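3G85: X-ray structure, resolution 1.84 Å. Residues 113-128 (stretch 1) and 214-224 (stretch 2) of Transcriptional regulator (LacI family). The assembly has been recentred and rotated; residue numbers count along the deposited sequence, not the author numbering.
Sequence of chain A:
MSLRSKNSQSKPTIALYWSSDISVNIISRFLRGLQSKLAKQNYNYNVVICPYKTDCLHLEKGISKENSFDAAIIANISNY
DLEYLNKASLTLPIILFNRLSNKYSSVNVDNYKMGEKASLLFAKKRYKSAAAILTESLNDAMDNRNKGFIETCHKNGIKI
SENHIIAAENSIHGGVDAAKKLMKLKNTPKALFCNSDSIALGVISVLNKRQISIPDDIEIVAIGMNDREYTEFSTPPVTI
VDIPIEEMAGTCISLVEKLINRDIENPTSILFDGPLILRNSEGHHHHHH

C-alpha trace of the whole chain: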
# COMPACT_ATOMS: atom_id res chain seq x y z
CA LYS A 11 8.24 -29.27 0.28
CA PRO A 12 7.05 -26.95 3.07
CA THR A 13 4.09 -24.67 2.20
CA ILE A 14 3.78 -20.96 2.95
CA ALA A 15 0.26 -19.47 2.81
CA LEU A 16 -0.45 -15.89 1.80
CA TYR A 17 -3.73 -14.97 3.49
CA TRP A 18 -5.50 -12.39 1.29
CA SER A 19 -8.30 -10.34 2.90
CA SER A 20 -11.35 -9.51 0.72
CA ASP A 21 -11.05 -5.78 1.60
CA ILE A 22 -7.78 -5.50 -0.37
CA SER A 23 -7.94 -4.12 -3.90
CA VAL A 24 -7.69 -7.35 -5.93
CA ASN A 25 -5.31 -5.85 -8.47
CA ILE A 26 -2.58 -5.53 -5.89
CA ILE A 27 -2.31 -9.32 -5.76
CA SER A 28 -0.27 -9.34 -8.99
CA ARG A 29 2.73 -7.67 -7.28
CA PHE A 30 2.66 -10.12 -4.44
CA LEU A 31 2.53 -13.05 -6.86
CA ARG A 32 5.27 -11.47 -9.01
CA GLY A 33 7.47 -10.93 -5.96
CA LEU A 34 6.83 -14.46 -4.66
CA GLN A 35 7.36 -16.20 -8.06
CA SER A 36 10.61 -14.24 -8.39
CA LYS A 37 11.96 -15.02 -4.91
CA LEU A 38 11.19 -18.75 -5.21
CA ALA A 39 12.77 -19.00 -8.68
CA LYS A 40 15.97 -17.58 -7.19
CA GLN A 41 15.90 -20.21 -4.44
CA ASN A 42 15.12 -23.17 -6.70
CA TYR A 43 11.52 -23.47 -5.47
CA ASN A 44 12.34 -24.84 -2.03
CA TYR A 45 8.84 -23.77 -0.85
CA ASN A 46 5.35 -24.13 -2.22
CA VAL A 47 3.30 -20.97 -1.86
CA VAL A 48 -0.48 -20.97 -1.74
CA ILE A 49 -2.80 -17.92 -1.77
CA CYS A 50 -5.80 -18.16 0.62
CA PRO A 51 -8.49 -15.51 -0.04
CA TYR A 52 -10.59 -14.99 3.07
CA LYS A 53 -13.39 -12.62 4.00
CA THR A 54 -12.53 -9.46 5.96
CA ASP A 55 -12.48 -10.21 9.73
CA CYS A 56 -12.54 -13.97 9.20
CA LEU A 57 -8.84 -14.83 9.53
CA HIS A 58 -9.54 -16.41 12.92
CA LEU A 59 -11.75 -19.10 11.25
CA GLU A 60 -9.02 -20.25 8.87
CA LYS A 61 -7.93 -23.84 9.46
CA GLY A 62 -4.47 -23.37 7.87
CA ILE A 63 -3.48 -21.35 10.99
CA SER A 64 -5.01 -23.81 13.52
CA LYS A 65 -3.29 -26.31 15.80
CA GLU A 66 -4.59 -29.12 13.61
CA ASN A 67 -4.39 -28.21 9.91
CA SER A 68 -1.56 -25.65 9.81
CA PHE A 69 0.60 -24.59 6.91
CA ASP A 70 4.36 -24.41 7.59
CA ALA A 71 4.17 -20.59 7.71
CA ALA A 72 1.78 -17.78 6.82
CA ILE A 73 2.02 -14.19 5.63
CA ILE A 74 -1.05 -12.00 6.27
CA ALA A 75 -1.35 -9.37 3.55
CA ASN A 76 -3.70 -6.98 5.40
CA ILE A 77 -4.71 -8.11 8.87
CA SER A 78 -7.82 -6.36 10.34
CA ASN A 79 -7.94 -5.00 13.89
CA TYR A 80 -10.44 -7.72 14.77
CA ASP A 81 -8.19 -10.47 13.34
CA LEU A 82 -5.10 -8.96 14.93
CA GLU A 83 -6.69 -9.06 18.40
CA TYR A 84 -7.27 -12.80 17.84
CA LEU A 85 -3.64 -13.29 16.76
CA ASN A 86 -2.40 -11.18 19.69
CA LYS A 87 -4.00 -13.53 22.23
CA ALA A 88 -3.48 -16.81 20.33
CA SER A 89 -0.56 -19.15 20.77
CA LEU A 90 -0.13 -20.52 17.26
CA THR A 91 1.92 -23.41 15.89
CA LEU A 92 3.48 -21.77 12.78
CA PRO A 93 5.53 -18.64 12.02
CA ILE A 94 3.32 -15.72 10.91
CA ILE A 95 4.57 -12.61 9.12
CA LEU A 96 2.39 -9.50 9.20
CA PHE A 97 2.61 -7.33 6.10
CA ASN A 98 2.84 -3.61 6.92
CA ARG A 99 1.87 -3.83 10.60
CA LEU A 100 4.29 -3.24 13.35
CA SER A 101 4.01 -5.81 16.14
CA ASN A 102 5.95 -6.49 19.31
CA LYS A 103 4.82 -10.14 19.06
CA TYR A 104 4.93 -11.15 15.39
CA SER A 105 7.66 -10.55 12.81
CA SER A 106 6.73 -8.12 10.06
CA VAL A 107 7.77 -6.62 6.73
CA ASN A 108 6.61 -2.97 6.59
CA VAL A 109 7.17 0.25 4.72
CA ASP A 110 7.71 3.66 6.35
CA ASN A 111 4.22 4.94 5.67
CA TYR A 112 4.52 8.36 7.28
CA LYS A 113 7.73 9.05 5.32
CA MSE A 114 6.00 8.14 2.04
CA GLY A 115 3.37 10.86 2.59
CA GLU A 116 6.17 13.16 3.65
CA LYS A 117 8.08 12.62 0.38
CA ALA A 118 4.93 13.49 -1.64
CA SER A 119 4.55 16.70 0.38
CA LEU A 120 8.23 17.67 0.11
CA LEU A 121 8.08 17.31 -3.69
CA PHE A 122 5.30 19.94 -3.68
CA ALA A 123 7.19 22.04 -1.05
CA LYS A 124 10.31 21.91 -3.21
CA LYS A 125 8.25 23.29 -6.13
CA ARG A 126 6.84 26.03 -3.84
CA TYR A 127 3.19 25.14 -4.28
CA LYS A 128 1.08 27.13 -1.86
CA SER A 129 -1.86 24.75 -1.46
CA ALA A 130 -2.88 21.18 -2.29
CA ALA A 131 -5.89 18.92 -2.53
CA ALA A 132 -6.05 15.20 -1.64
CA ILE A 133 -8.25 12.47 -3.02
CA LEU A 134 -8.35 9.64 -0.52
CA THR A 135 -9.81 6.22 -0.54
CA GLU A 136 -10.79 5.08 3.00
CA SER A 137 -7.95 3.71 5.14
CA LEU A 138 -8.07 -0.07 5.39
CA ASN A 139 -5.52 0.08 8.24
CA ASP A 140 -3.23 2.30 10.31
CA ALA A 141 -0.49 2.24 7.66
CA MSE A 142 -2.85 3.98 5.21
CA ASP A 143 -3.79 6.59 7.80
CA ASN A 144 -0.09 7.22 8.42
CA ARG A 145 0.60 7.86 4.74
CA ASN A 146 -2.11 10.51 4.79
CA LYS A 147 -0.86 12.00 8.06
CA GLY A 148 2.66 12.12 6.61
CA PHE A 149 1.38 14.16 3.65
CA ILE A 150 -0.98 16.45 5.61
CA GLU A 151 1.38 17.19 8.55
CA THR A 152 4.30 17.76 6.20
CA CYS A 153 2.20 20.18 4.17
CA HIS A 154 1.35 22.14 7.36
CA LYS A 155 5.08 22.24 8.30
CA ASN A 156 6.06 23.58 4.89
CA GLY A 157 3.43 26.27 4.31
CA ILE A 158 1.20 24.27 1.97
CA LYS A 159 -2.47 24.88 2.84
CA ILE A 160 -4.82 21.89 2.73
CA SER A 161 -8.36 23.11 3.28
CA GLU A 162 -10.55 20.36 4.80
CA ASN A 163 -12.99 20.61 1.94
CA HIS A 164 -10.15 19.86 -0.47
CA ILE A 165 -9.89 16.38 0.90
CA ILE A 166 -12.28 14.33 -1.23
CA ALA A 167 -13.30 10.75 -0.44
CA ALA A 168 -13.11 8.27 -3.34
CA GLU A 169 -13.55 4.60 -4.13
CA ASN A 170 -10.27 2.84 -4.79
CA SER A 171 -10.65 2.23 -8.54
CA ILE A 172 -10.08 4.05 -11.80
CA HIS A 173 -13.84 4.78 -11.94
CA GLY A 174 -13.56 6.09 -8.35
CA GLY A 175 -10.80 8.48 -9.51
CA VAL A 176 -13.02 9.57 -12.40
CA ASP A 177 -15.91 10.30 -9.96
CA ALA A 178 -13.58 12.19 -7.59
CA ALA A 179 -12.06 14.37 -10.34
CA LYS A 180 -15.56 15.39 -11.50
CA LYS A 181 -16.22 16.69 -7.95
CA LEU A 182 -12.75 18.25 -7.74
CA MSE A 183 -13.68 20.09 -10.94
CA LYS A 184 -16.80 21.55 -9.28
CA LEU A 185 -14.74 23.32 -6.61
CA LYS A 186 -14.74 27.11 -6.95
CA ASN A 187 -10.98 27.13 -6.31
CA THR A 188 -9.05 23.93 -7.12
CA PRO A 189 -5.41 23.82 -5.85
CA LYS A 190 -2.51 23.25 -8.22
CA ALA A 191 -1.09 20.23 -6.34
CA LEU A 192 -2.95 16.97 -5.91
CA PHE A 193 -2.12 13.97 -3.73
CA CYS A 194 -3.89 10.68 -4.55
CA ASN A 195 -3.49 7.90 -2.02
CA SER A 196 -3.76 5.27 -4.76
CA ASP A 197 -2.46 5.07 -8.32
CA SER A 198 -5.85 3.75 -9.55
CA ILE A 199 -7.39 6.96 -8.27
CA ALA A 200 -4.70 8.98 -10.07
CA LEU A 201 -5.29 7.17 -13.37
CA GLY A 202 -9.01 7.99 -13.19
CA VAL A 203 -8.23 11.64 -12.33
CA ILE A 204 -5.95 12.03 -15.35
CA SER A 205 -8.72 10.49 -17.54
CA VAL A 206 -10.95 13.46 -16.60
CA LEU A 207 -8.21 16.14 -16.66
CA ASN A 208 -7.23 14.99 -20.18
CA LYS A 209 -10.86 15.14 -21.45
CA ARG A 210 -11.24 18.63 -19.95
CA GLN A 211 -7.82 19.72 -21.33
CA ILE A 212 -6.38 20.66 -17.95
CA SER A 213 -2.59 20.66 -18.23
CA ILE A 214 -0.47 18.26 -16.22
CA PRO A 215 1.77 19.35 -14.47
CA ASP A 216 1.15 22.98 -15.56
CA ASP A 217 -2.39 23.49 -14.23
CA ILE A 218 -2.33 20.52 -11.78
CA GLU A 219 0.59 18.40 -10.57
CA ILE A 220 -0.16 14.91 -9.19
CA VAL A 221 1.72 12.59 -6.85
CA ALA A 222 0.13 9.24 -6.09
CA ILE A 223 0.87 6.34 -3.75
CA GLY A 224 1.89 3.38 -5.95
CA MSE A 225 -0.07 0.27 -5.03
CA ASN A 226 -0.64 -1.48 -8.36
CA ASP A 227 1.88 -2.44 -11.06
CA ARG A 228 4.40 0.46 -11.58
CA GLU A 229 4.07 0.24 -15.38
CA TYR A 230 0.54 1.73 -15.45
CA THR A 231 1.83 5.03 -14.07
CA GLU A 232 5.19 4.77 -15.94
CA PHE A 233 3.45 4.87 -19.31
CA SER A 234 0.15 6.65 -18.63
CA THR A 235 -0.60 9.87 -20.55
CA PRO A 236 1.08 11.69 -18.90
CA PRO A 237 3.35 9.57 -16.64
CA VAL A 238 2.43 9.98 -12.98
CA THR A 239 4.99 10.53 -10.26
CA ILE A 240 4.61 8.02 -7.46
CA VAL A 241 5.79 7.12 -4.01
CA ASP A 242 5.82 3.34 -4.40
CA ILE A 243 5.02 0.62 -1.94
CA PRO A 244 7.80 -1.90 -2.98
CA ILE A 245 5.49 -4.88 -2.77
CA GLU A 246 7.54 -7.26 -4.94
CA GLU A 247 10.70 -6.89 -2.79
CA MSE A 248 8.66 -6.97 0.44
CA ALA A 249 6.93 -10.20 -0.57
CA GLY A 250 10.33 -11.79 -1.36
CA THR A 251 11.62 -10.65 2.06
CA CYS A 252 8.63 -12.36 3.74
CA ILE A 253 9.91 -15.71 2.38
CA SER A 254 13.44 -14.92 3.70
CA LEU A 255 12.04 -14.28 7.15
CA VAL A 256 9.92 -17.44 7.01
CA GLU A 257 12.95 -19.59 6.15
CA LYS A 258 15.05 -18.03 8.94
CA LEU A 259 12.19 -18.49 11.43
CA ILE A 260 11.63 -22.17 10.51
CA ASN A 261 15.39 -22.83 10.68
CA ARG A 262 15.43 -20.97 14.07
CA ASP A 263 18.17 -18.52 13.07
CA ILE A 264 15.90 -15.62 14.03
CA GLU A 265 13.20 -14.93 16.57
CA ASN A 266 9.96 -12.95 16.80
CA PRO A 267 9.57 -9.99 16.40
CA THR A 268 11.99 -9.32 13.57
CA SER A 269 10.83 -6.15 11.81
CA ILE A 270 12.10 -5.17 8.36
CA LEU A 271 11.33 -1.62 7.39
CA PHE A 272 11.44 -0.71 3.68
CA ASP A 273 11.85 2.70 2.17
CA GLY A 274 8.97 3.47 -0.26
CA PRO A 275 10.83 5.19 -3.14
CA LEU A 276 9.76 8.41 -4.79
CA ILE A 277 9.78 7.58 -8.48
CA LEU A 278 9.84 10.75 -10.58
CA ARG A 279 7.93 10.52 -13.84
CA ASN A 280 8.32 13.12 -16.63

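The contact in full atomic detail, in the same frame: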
# COMPACT_ATOMS: atom_id res chain seq x y z
N LYS A 113 6.74 8.47 6.21
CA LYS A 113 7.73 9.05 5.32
C LYS A 113 7.33 9.04 3.85
O LYS A 113 7.77 9.90 3.10
CB LYS A 113 9.13 8.42 5.45
CG LYS A 113 9.85 8.76 6.76
CD LYS A 113 11.27 8.20 6.70
CE LYS A 113 12.08 8.63 7.94
NZ LYS A 113 11.54 7.95 9.16
N MSE A 114 6.53 8.07 3.41
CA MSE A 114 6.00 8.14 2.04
C MSE A 114 5.14 9.38 1.79
O MSE A 114 5.33 10.07 0.78
CB MSE A 114 5.18 6.88 1.72
CG MSE A 114 6.07 5.61 1.66
SE MSE A 114 4.97 4.07 1.24
CE MSE A 114 4.65 4.42 -0.66
N GLY A 115 4.18 9.63 2.68
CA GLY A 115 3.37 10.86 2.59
C GLY A 115 4.25 12.10 2.63
O GLY A 115 4.07 13.07 1.87
N GLU A 116 5.20 12.08 3.55
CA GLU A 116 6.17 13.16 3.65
C GLU A 116 6.92 13.43 2.34
O GLU A 116 7.04 14.59 1.94
CB GLU A 116 7.13 12.85 4.79
CG GLU A 116 8.19 13.91 5.08
CD GLU A 116 9.05 13.50 6.27
OE1 GLU A 116 9.70 12.44 6.21
OE2 GLU A 116 9.05 14.24 7.28
N LYS A 117 7.43 12.40 1.67
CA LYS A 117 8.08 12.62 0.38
C LYS A 117 7.16 13.27 -0.65
O LYS A 117 7.63 14.07 -1.46
CB LYS A 117 8.62 11.31 -0.23
CG LYS A 117 9.68 10.59 0.57
CD LYS A 117 10.26 9.40 -0.24
CE LYS A 117 11.02 8.47 0.73
NZ LYS A 117 11.66 7.32 0.04
N ALA A 118 5.88 12.88 -0.69
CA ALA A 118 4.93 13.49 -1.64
C ALA A 118 4.80 14.98 -1.33
O ALA A 118 4.90 15.82 -2.22
CB ALA A 118 3.59 12.79 -1.58
N SER A 119 4.62 15.30 -0.05
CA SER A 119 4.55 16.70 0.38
C SER A 119 5.79 17.52 0.06
O SER A 119 5.69 18.63 -0.47
CB SER A 119 4.26 16.80 1.87
OG SER A 119 4.14 18.18 2.20
N LEU A 120 6.97 16.96 0.37
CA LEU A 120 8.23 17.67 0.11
C LEU A 120 8.49 17.91 -1.37
O LEU A 120 9.16 18.88 -1.73
CB LEU A 120 9.42 16.96 0.79
CG LEU A 120 9.35 16.98 2.33
CD1 LEU A 120 10.43 16.12 3.00
CD2 LEU A 120 9.36 18.42 2.92
N LEU A 121 7.96 17.06 -2.25
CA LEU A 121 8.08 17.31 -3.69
C LEU A 121 7.31 18.59 -4.03
O LEU A 121 7.79 19.44 -4.81
CB LEU A 121 7.54 16.11 -4.51
CG LEU A 121 7.66 16.18 -6.04
CD1 LEU A 121 7.64 14.84 -6.70
CD2 LEU A 121 6.59 17.05 -6.68
N PHE A 122 6.11 18.72 -3.49
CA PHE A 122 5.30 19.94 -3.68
C PHE A 122 5.98 21.16 -3.03
O PHE A 122 6.00 22.25 -3.62
CB PHE A 122 3.89 19.76 -3.10
CG PHE A 122 3.03 18.75 -3.87
CD1 PHE A 122 3.13 18.65 -5.26
CD2 PHE A 122 2.11 17.93 -3.20
CE1 PHE A 122 2.34 17.73 -5.98
CE2 PHE A 122 1.30 17.04 -3.92
CZ PHE A 122 1.42 16.95 -5.31
N ALA A 123 6.50 20.97 -1.81
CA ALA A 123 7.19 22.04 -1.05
C ALA A 123 8.39 22.57 -1.83
O ALA A 123 8.63 23.79 -1.86
CB ALA A 123 7.64 21.55 0.28
N LYS A 124 9.12 21.64 -2.44
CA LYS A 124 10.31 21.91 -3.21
C LYS A 124 9.97 22.70 -4.45
O LYS A 124 10.82 23.42 -4.95
CB LYS A 124 10.95 20.60 -3.63
CG LYS A 124 12.41 20.64 -3.92
CD LYS A 124 12.99 19.25 -3.64
CE LYS A 124 12.91 18.94 -2.13
NZ LYS A 124 13.13 17.48 -1.81
N LYS A 125 8.75 22.53 -4.97
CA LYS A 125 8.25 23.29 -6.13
C LYS A 125 7.50 24.56 -5.74
O LYS A 125 7.00 25.28 -6.60
CB LYS A 125 7.36 22.40 -7.02
CG LYS A 125 8.09 21.16 -7.47
CD LYS A 125 7.40 20.43 -8.59
CE LYS A 125 8.24 19.21 -9.02
NZ LYS A 125 7.92 18.85 -10.43
N ARG A 126 7.44 24.82 -4.43
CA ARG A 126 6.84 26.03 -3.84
C ARG A 126 5.36 26.21 -4.13
O ARG A 126 4.86 27.34 -4.26
CB ARG A 126 7.63 27.29 -4.21
CG ARG A 126 9.07 27.27 -3.73
CD ARG A 126 9.91 28.32 -4.43
NE ARG A 126 9.53 29.69 -4.07
CZ ARG A 126 9.65 30.22 -2.85
NH1 ARG A 126 10.12 29.51 -1.81
NH2 ARG A 126 9.28 31.49 -2.67
N TYR A 127 4.64 25.09 -4.23
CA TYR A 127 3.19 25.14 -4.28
C TYR A 127 2.66 25.69 -2.97
O TYR A 127 3.21 25.41 -1.91
CB TYR A 127 2.58 23.76 -4.54
CG TYR A 127 2.73 23.32 -5.96
CD1 TYR A 127 1.92 23.85 -6.95
CD2 TYR A 127 3.67 22.36 -6.31
CE1 TYR A 127 2.04 23.45 -8.25
CE2 TYR A 127 3.81 21.95 -7.62
CZ TYR A 127 2.99 22.50 -8.59
OH TYR A 127 3.11 22.12 -9.88
N LYS A 128 1.59 26.46 -3.04
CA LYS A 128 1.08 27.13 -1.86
C LYS A 128 -0.16 26.47 -1.26
O LYS A 128 -0.51 26.73 -0.11
CB LYS A 128 0.88 28.64 -2.13
CG LYS A 128 2.22 29.39 -2.24
CD LYS A 128 2.86 29.55 -0.85
CE LYS A 128 4.39 29.82 -0.91
NZ LYS A 128 5.23 28.71 -0.31
N ILE A 214 -1.28 18.90 -17.23
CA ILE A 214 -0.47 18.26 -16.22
C ILE A 214 0.99 18.33 -16.68
O ILE A 214 1.30 17.93 -17.81
CB ILE A 214 -0.91 16.78 -15.98
CG1 ILE A 214 -2.40 16.71 -15.60
CG2 ILE A 214 -0.01 16.10 -14.93
CD1 ILE A 214 -3.10 15.39 -15.99
N PRO A 215 1.91 18.84 -15.83
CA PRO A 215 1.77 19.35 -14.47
C PRO A 215 1.43 20.83 -14.39
O PRO A 215 1.35 21.37 -13.28
CB PRO A 215 3.18 19.16 -13.93
CG PRO A 215 4.02 19.52 -15.12
CD PRO A 215 3.31 18.91 -16.28
N ASP A 216 1.24 21.50 -15.53
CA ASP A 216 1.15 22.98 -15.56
C ASP A 216 -0.02 23.59 -14.80
O ASP A 216 0.17 24.54 -14.04
CB ASP A 216 1.20 23.51 -16.99
CG ASP A 216 2.52 23.23 -17.68
OD1 ASP A 216 3.58 23.18 -17.01
OD2 ASP A 216 2.52 23.05 -18.92
N ASP A 217 -1.22 23.07 -15.01
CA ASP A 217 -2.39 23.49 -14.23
C ASP A 217 -2.53 22.71 -12.92
O ASP A 217 -2.91 23.27 -11.91
CB ASP A 217 -3.66 23.36 -15.06
CG ASP A 217 -3.62 24.20 -16.32
OD1 ASP A 217 -2.93 25.25 -16.30
OD2 ASP A 217 -4.27 23.82 -17.33
N ILE A 218 -2.26 21.40 -12.97
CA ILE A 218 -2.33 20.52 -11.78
C ILE A 218 -1.18 19.53 -11.80
O ILE A 218 -0.94 18.88 -12.83
CB ILE A 218 -3.68 19.74 -11.69
CG1 ILE A 218 -4.86 20.70 -11.53
CG2 ILE A 218 -3.67 18.73 -10.50
CD1 ILE A 218 -6.19 20.03 -11.39
N GLU A 219 -0.47 19.41 -10.68
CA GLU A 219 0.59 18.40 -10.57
C GLU A 219 0.15 17.29 -9.61
O GLU A 219 -0.39 17.57 -8.56
CB GLU A 219 1.89 19.02 -10.11
CG GLU A 219 3.06 18.11 -10.40
CD GLU A 219 4.42 18.77 -10.26
OE1 GLU A 219 4.53 20.02 -10.37
OE2 GLU A 219 5.39 18.02 -10.02
N ILE A 220 0.35 16.03 -9.99
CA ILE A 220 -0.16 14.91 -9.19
C ILE A 220 0.99 14.08 -8.63
O ILE A 220 1.97 13.85 -9.32
CB ILE A 220 -1.05 13.97 -10.07
CG1 ILE A 220 -2.20 14.78 -10.66
CG2 ILE A 220 -1.54 12.75 -9.22
CD1 ILE A 220 -2.98 14.09 -11.83
N VAL A 221 0.85 13.63 -7.40
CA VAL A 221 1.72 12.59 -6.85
C VAL A 221 0.77 11.56 -6.29
O VAL A 221 -0.22 11.90 -5.65
CB VAL A 221 2.65 13.08 -5.72
CG1 VAL A 221 3.44 11.89 -5.09
CG2 VAL A 221 3.64 14.11 -6.29
N ALA A 222 1.04 10.29 -6.56
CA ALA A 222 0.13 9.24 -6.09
C ALA A 222 0.93 8.21 -5.33
O ALA A 222 2.10 8.03 -5.58
CB ALA A 222 -0.56 8.59 -7.24
N ILE A 223 0.27 7.50 -4.42
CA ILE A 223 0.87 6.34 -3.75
C ILE A 223 0.76 5.14 -4.70
O ILE A 223 -0.33 4.82 -5.19
CB ILE A 223 0.18 6.02 -2.41
CG1 ILE A 223 0.31 7.20 -1.42
CG2 ILE A 223 0.71 4.68 -1.82
CD1 ILE A 223 1.78 7.47 -0.99
N GLY A 224 1.88 4.49 -4.97
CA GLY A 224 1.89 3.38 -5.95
C GLY A 224 1.54 2.07 -5.29
O GLY A 224 2.27 1.57 -4.43
O HOH W 1 0.65 23.17 -11.39

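The helix of the first stretch packs against the strand formed by residues 219 to 224, the two running nearly antiparallel at 167° with their axes 9.1 Å apart at closest approach. Progress along the helix therefore means moving backward along the strand, from Ile223 to Val221 to Glu219. Because side chains alternate along a strand, Glu219 and Val221 point their CA-to-CB bonds toward the helix, whereas Ile220 and Ala222 point away.

The contact opens with Met114, a selenomethionine that points toward the strand. Met114 CA and Ile223 CA are 7.9 Å apart. The long, unbranched side chain of Met114 (chi1 m, chi2 t, chi3 p) spans this gap, bringing Met114 CE to 4.1 Å from Ile223 CG2. Ile223 starts sideways, but the end of its side chain comes nearer, so the flexible selenomethionine meets a branched apolar side chain in a buried setting. Gly115 to Lys117 make no contact with the strand; Lys117 leaves sideways and its end leads away, as suits a charged residue beside an apolar seam.

One turn after Met114, Ala118 marks the tightest approach of the two backbones: its CA lies 6.2 Å from the CA of Val221. A single methyl group is enough to fill so narrow a space, and Ala118 CB rests 3.6 Å from Val221 CG1. The beta-branched valine offers its other methyl to the next turn, where Leu121 CD1 lies 4.1 Å from Val221 CG2. Leu121 also touches the aliphatic-to-polar boundary of the contact, with CD2 3.7 Å from Glu219 OE2.

Phe122 begins sideways, yet its ring carries the side chain back to the strand. Its CZ reaches 3.7 Å from Val221 CG2, and its CE1 lies 3.8 Å from the backbone oxygen Glu219 O. A large, rigid apolar ring suits this place, since its far end reaches both strand backbone and the valine methyl. Ile220 C lies at the ring edge, near its plane, 4.4 Å from Phe122 CZ.

At the end of the helix the chemistry turns polar. Arg126 adopts positive phi in a Schellman motif, in which Tyr127 N bonds to Phe122 O at 3.2 Å and Arg126 N to Ala123 O at 3.0 Å. The chain turns sharply away from the helix axis here, and Lys125 before the turn and Tyr127 after it both point toward the second stretch. Their shared target is Glu219, the residue most covered by the contact. The extended side chain of Lys125 brings NZ to 2.7 Å from Glu219 OE2, forming a salt bridge that includes a hydrogen bond. Tyr127 OH donates to Glu219 OE1 at 2.6 Å, the carboxylate oxygen lying at the edge of the tyrosine ring, near its plane. Each carboxylate oxygen thus has its own donor, one charged and one neutral.

Water 1 lies within hydrogen-bonding distance of both Tyr127 OH and Pro215 O, its oxygen 3.1 Å from Tyr127 OH and 2.7 Å from Pro215 O, and so links the tyrosine to the loop before the strand, where Pro215 follows a cis peptide bond.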